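Local coordinates for protein sortase B (Streptococcus pyogenes, PDB 3PSQ) that acts in pilus assembly as a class B sortase, probably a cysteine transpeptidase that works through an acyl-thioester intermediate, at residues Ile176-Ser188 against Thr194-Glu206. Numbering follows the deposited sequence.
Sequences ILTTNESRFVALS and TTDGRIIVIGQIE. With ZN (zinc ion), chain M; EDO (1,2-ethanediol), chain D.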
loop_
_atom_site.group_PDB
_atom_site.type_symbol
_atom_site.label_atom_id
_atom_site.label_comp_id
_atom_site.label_asym_id
_atom_site.label_seq_id
_atom_site.Cartn_x
_atom_site.Cartn_y
_atom_site.Cartn_z
ATOM N N ILE A 176 8.770 11.158 12.387
ATOM C CA ILE A 176 9.074 12.201 11.402
ATOM C C ILE A 176 8.130 13.414 11.560
ATOM O O ILE A 176 7.062 13.284 12.161
ATOM C CB ILE A 176 9.132 11.655 9.936
ATOM C CG1 ILE A 176 7.774 11.114 9.476
ATOM C CG2 ILE A 176 10.243 10.592 9.781
ATOM C CD1 ILE A 176 7.741 10.739 7.989
ATOM N N LEU A 177 8.538 14.591 11.075
ATOM C CA LEU A 177 7.671 15.770 11.124
ATOM C C LEU A 177 6.352 15.503 10.406
ATOM O O LEU A 177 6.355 15.086 9.253
ATOM C CB LEU A 177 8.351 16.967 10.448
ATOM C CG LEU A 177 9.062 18.082 11.224
ATOM C CD1 LEU A 177 9.920 18.907 10.240
ATOM C CD2 LEU A 177 8.075 18.978 12.000
ATOM N N THR A 178 5.236 15.771 11.079
ATOM C CA THR A 178 3.921 15.719 10.456
ATOM C C THR A 178 3.112 17.003 10.716
ATOM O O THR A 178 3.299 17.666 11.731
ATOM C CB THR A 178 3.103 14.511 10.954
ATOM O OG1 THR A 178 1.825 14.486 10.297
ATOM C CG2 THR A 178 2.879 14.549 12.465
ATOM N N THR A 179 2.207 17.332 9.803
ATOM C CA THR A 179 1.283 18.453 9.962
ATOM C C THR A 179 -0.122 17.849 9.902
ATOM O O THR A 179 -0.268 16.656 9.631
ATOM C CB THR A 179 1.468 19.527 8.845
ATOM O OG1 THR A 179 0.824 19.111 7.636
ATOM C CG2 THR A 179 2.949 19.791 8.531
ATOM N N ASN A 180 -1.162 18.636 10.158
ATOM C CA ASN A 180 -2.511 18.083 9.997
ATOM C C ASN A 180 -2.935 18.007 8.521
ATOM O O ASN A 180 -3.992 17.441 8.187
ATOM C CB ASN A 180 -3.541 18.796 10.892
ATOM C CG ASN A 180 -3.651 18.157 12.279
ATOM O OD1 ASN A 180 -4.454 17.252 12.495
ATOM N ND2 ASN A 180 -2.838 18.634 13.219
ATOM N N GLU A 181 -2.089 18.525 7.639
ATOM C CA GLU A 181 -2.348 18.400 6.207
ATOM C C GLU A 181 -1.599 17.194 5.606
ATOM O O GLU A 181 -1.823 16.838 4.449
ATOM C CB GLU A 181 -2.007 19.699 5.460
ATOM C CG GLU A 181 -2.417 20.994 6.186
ATOM C CD GLU A 181 -3.916 21.221 6.237
ATOM O OE1 GLU A 181 -4.536 21.365 5.164
ATOM O OE2 GLU A 181 -4.470 21.281 7.356
ATOM N N SER A 182 -0.729 16.555 6.398
ATOM C CA SER A 182 0.027 15.349 5.973
ATOM C C SER A 182 -0.843 14.220 5.434
ATOM O O SER A 182 -1.887 13.903 5.998
ATOM C CB SER A 182 0.875 14.792 7.134
ATOM O OG SER A 182 1.947 15.664 7.460
ATOM N N ARG A 183 -0.406 13.602 4.344
ATOM C CA ARG A 183 -1.111 12.442 3.781
ATOM C C ARG A 183 -0.299 11.147 3.911
ATOM O O ARG A 183 0.934 11.140 3.862
ATOM C CB ARG A 183 -1.459 12.667 2.311
ATOM C CG ARG A 183 -2.395 13.829 2.016
ATOM C CD ARG A 183 -2.513 13.980 0.490
ATOM N NE ARG A 183 -1.432 14.810 -0.024
ATOM C CZ ARG A 183 -0.884 14.739 -1.238
ATOM N NH1 ARG A 183 -1.291 13.855 -2.142
ATOM N NH2 ARG A 183 0.103 15.579 -1.549
ATOM N N PHE A 184 -1.009 10.035 4.009
ATOM C CA PHE A 184 -0.368 8.753 4.303
ATOM C C PHE A 184 -0.655 7.722 3.222
ATOM O O PHE A 184 -1.628 7.836 2.498
ATOM C CB PHE A 184 -0.825 8.282 5.671
ATOM C CG PHE A 184 -0.504 9.261 6.767
ATOM C CD1 PHE A 184 0.721 9.211 7.423
ATOM C CD2 PHE A 184 -1.415 10.263 7.127
ATOM C CE1 PHE A 184 1.029 10.132 8.422
ATOM C CE2 PHE A 184 -1.110 11.174 8.143
ATOM C CZ PHE A 184 0.120 11.098 8.787
ATOM N N VAL A 185 0.243 6.760 3.074
ATOM C CA VAL A 185 0.063 5.663 2.122
ATOM C C VAL A 185 0.551 4.394 2.789
ATOM O O VAL A 185 1.661 4.345 3.359
ATOM C CB VAL A 185 0.789 5.846 0.761
ATOM C CG1 VAL A 185 0.444 4.679 -0.144
ATOM C CG2 VAL A 185 0.355 7.081 0.077
ATOM N N ALA A 186 -0.316 3.388 2.746
ATOM C CA ALA A 186 -0.070 2.122 3.387
ATOM C C ALA A 186 -0.062 1.032 2.310
ATOM O O ALA A 186 -0.834 1.084 1.343
ATOM C CB ALA A 186 -1.155 1.856 4.417
ATOM N N LEU A 187 0.866 0.102 2.447
ATOM C CA LEU A 187 0.932 -1.088 1.616
ATOM C C LEU A 187 0.767 -2.277 2.566
ATOM O O LEU A 187 1.434 -2.358 3.596
ATOM C CB LEU A 187 2.284 -1.216 0.910
ATOM C CG LEU A 187 3.013 0.014 0.395
ATOM C CD1 LEU A 187 4.491 -0.383 0.071
ATOM C CD2 LEU A 187 2.279 0.570 -0.820
ATOM N N SER A 188 -0.085 -3.218 2.184
ATOM C CA SER A 188 -0.488 -4.274 3.098
ATOM C C SER A 188 -0.855 -5.604 2.400
ATOM O O SER A 188 -1.373 -5.634 1.265
ATOM C CB SER A 188 -1.701 -3.782 3.900
ATOM O OG SER A 188 -2.000 -4.656 4.971
ATOM N N THR A 194 1.164 -15.832 11.331
ATOM C CA THR A 194 0.406 -15.504 12.571
ATOM C C THR A 194 -1.119 -15.483 12.344
ATOM O O THR A 194 -1.564 -15.440 11.197
ATOM C CB THR A 194 0.898 -14.181 13.272
ATOM O OG1 THR A 194 0.864 -13.085 12.350
ATOM C CG2 THR A 194 2.314 -14.342 13.791
ATOM N N THR A 195 -1.904 -15.510 13.434
ATOM C CA THR A 195 -3.359 -15.760 13.318
ATOM C C THR A 195 -4.072 -14.597 12.630
ATOM O O THR A 195 -4.111 -13.486 13.185
ATOM C CB THR A 195 -4.024 -16.099 14.693
ATOM O OG1 THR A 195 -3.524 -17.366 15.177
ATOM C CG2 THR A 195 -5.569 -16.202 14.575
ATOM N N ASP A 196 -4.629 -14.853 11.434
ATOM C CA ASP A 196 -5.323 -13.809 10.658
ATOM C C ASP A 196 -4.405 -12.625 10.410
ATOM O O ASP A 196 -4.862 -11.503 10.223
ATOM C CB ASP A 196 -6.570 -13.349 11.416
ATOM C CG ASP A 196 -7.529 -14.493 11.655
ATOM O OD1 ASP A 196 -7.769 -15.279 10.719
ATOM O OD2 ASP A 196 -8.051 -14.623 12.760
ATOM N N GLY A 197 -3.101 -12.911 10.404
ATOM C CA GLY A 197 -2.092 -11.891 10.533
ATOM C C GLY A 197 -2.052 -11.002 9.326
ATOM O O GLY A 197 -2.263 -11.488 8.196
ATOM N N ARG A 198 -1.825 -9.698 9.566
ATOM C CA ARG A 198 -1.625 -8.741 8.455
ATOM C C ARG A 198 -0.356 -7.929 8.675
ATOM O O ARG A 198 -0.026 -7.568 9.801
ATOM C CB ARG A 198 -2.829 -7.805 8.230
ATOM C CG ARG A 198 -4.163 -8.468 7.919
ATOM C CD ARG A 198 -4.234 -9.003 6.507
ATOM N NE ARG A 198 -5.518 -9.650 6.217
ATOM C CZ ARG A 198 -5.762 -10.956 6.329
ATOM N NH1 ARG A 198 -4.797 -11.782 6.738
ATOM N NH2 ARG A 198 -6.964 -11.467 6.007
ATOM N N ILE A 199 0.359 -7.655 7.600
ATOM C CA ILE A 199 1.446 -6.719 7.701
ATOM C C ILE A 199 1.075 -5.392 7.018
ATOM O O ILE A 199 0.462 -5.387 5.949
ATOM C CB ILE A 199 2.781 -7.294 7.122
ATOM C CG1 ILE A 199 3.910 -6.290 7.342
ATOM C CG2 ILE A 199 2.608 -7.673 5.653
ATOM C CD1 ILE A 199 5.306 -6.830 7.077
ATOM N N ILE A 200 1.462 -4.270 7.630
ATOM C CA ILE A 200 1.300 -2.975 6.979
ATOM C C ILE A 200 2.629 -2.218 7.041
ATOM O O ILE A 200 3.228 -2.116 8.115
ATOM C CB ILE A 200 0.214 -2.105 7.681
ATOM C CG1 ILE A 200 -1.127 -2.850 7.736
ATOM C CG2 ILE A 200 0.078 -0.760 6.991
ATOM C CD1 ILE A 200 -2.255 -2.119 8.451
ATOM N N VAL A 201 3.080 -1.723 5.889
ATOM C CA VAL A 201 4.147 -0.746 5.789
ATOM C C VAL A 201 3.512 0.598 5.423
ATOM O O VAL A 201 2.848 0.750 4.373
ATOM C CB VAL A 201 5.180 -1.114 4.721
ATOM C CG1 VAL A 201 6.189 0.036 4.518
ATOM C CG2 VAL A 201 5.928 -2.406 5.103
ATOM N N ILE A 202 3.673 1.567 6.317
ATOM C CA ILE A 202 3.054 2.883 6.126
ATOM C C ILE A 202 4.090 4.011 5.994
ATOM O O ILE A 202 5.115 4.017 6.681
ATOM C CB ILE A 202 2.027 3.181 7.241
ATOM C CG1 ILE A 202 1.461 4.584 7.088
ATOM C CG2 ILE A 202 2.677 3.084 8.581
ATOM C CD1 ILE A 202 0.139 4.718 7.770
ATOM N N GLY A 203 3.836 4.940 5.078
ATOM C CA GLY A 203 4.658 6.127 4.977
ATOM C C GLY A 203 3.878 7.434 4.878
ATOM O O GLY A 203 2.654 7.440 4.693
ATOM N N GLN A 204 4.593 8.552 4.969
ATOM C CA GLN A 204 3.974 9.874 4.767
ATOM C C GLN A 204 4.366 10.485 3.443
ATOM O O GLN A 204 5.544 10.510 3.113
ATOM C CB GLN A 204 4.376 10.812 5.891
ATOM C CG GLN A 204 3.611 12.107 5.956
ATOM C CD GLN A 204 4.005 12.881 7.209
ATOM O OE1 GLN A 204 3.351 12.792 8.248
ATOM N NE2 GLN A 204 5.128 13.578 7.134
ATOM N N ILE A 205 3.396 10.960 2.677
ATOM C CA ILE A 205 3.708 11.604 1.399
ATOM C C ILE A 205 4.674 12.821 1.578
ATOM O O ILE A 205 4.433 13.731 2.380
ATOM C CB ILE A 205 2.446 12.058 0.673
ATOM C CG1 ILE A 205 1.479 10.883 0.462
ATOM C CG2 ILE A 205 2.800 12.680 -0.657
ATOM C CD1 ILE A 205 0.165 11.314 -0.176
ATOM N N GLU A 206 5.783 12.794 0.848
ATOM C CA GLU A 206 6.796 13.830 0.916
ATOM C C GLU A 206 6.162 15.207 0.886
ATOM O O GLU A 206 5.725 15.656 -0.181
ATOM C CB GLU A 206 7.747 13.672 -0.272
ATOM C CG GLU A 206 8.822 14.757 -0.391
ATOM C CD GLU A 206 9.768 14.716 0.766
ATOM O OE1 GLU A 206 9.414 14.093 1.812
ATOM O OE2 GLU A 206 10.883 15.306 0.634
HETATM ZN ZN ZN M . 11.586 15.159 2.543
HETATM C C1 EDO D . 4.542 10.608 11.716
HETATM O O1 EDO D . 4.711 11.745 12.553
HETATM C C2 EDO D . 5.248 9.444 12.383
HETATM O O2 EDO D . 6.650 9.621 12.173
HETATM O O HOH W 1 1.966 14.774 3.079
HETATM O O HOH W 2 12.530 13.342 1.771
HETATM O O HOH W 3 10.507 17.231 2.107
#
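The antiparallel hairpin of strands 184-190 and 197-205 in the sortase beta-barrel joins Phe184-Ser188 to Ile200-Gln204, and its first strand ends at Cys190, the predicted nucleophile. Val185 and Gly203 form a hydrogen-bonded pair, Val185 N reaching Gly203 O at 3.0 Å and Gly203 N returning to Val185 O; Leu187 and Val201 repeat the pattern. On one face, in the non-hydrogen-bonded pair with Ile202, Ala186 sets a small methyl against Ile200, CB 3.9 Å from Ile200 CG2, while Ile202 packs against helix 159-167. Toward the loop, the Ser188 hydroxyl gives its proton to Ile199 O from above the carbonyl plane, with OG to O 2.7 Å. At the other end Gln204, CG anti to the backbone N (chi1 -169°), extends its amide to the loop between Leu177 and Ser182. There its NE2 donates to Leu177 O at 2.9 Å, nearly straight (170°) and within both the amide and carbonyl planes, while OE1 faces the hydroxyls of Thr178 and Ser182. The Phe184 ring runs alongside this amide, planes 61° apart, and also meets Phe162. Ile205 lays CD1 over one guanidinium face of Arg183, 3.5 Å from Arg183 NH1, which bonds to Phe85 O. Paired backbones thus hold the strand leading to Cys190 beside the one bearing Arg198, the predicted transition-state stabiliser, while the in-plane Gln204 bond helps fix the amide's rotation and ties the preceding loop to the last strand.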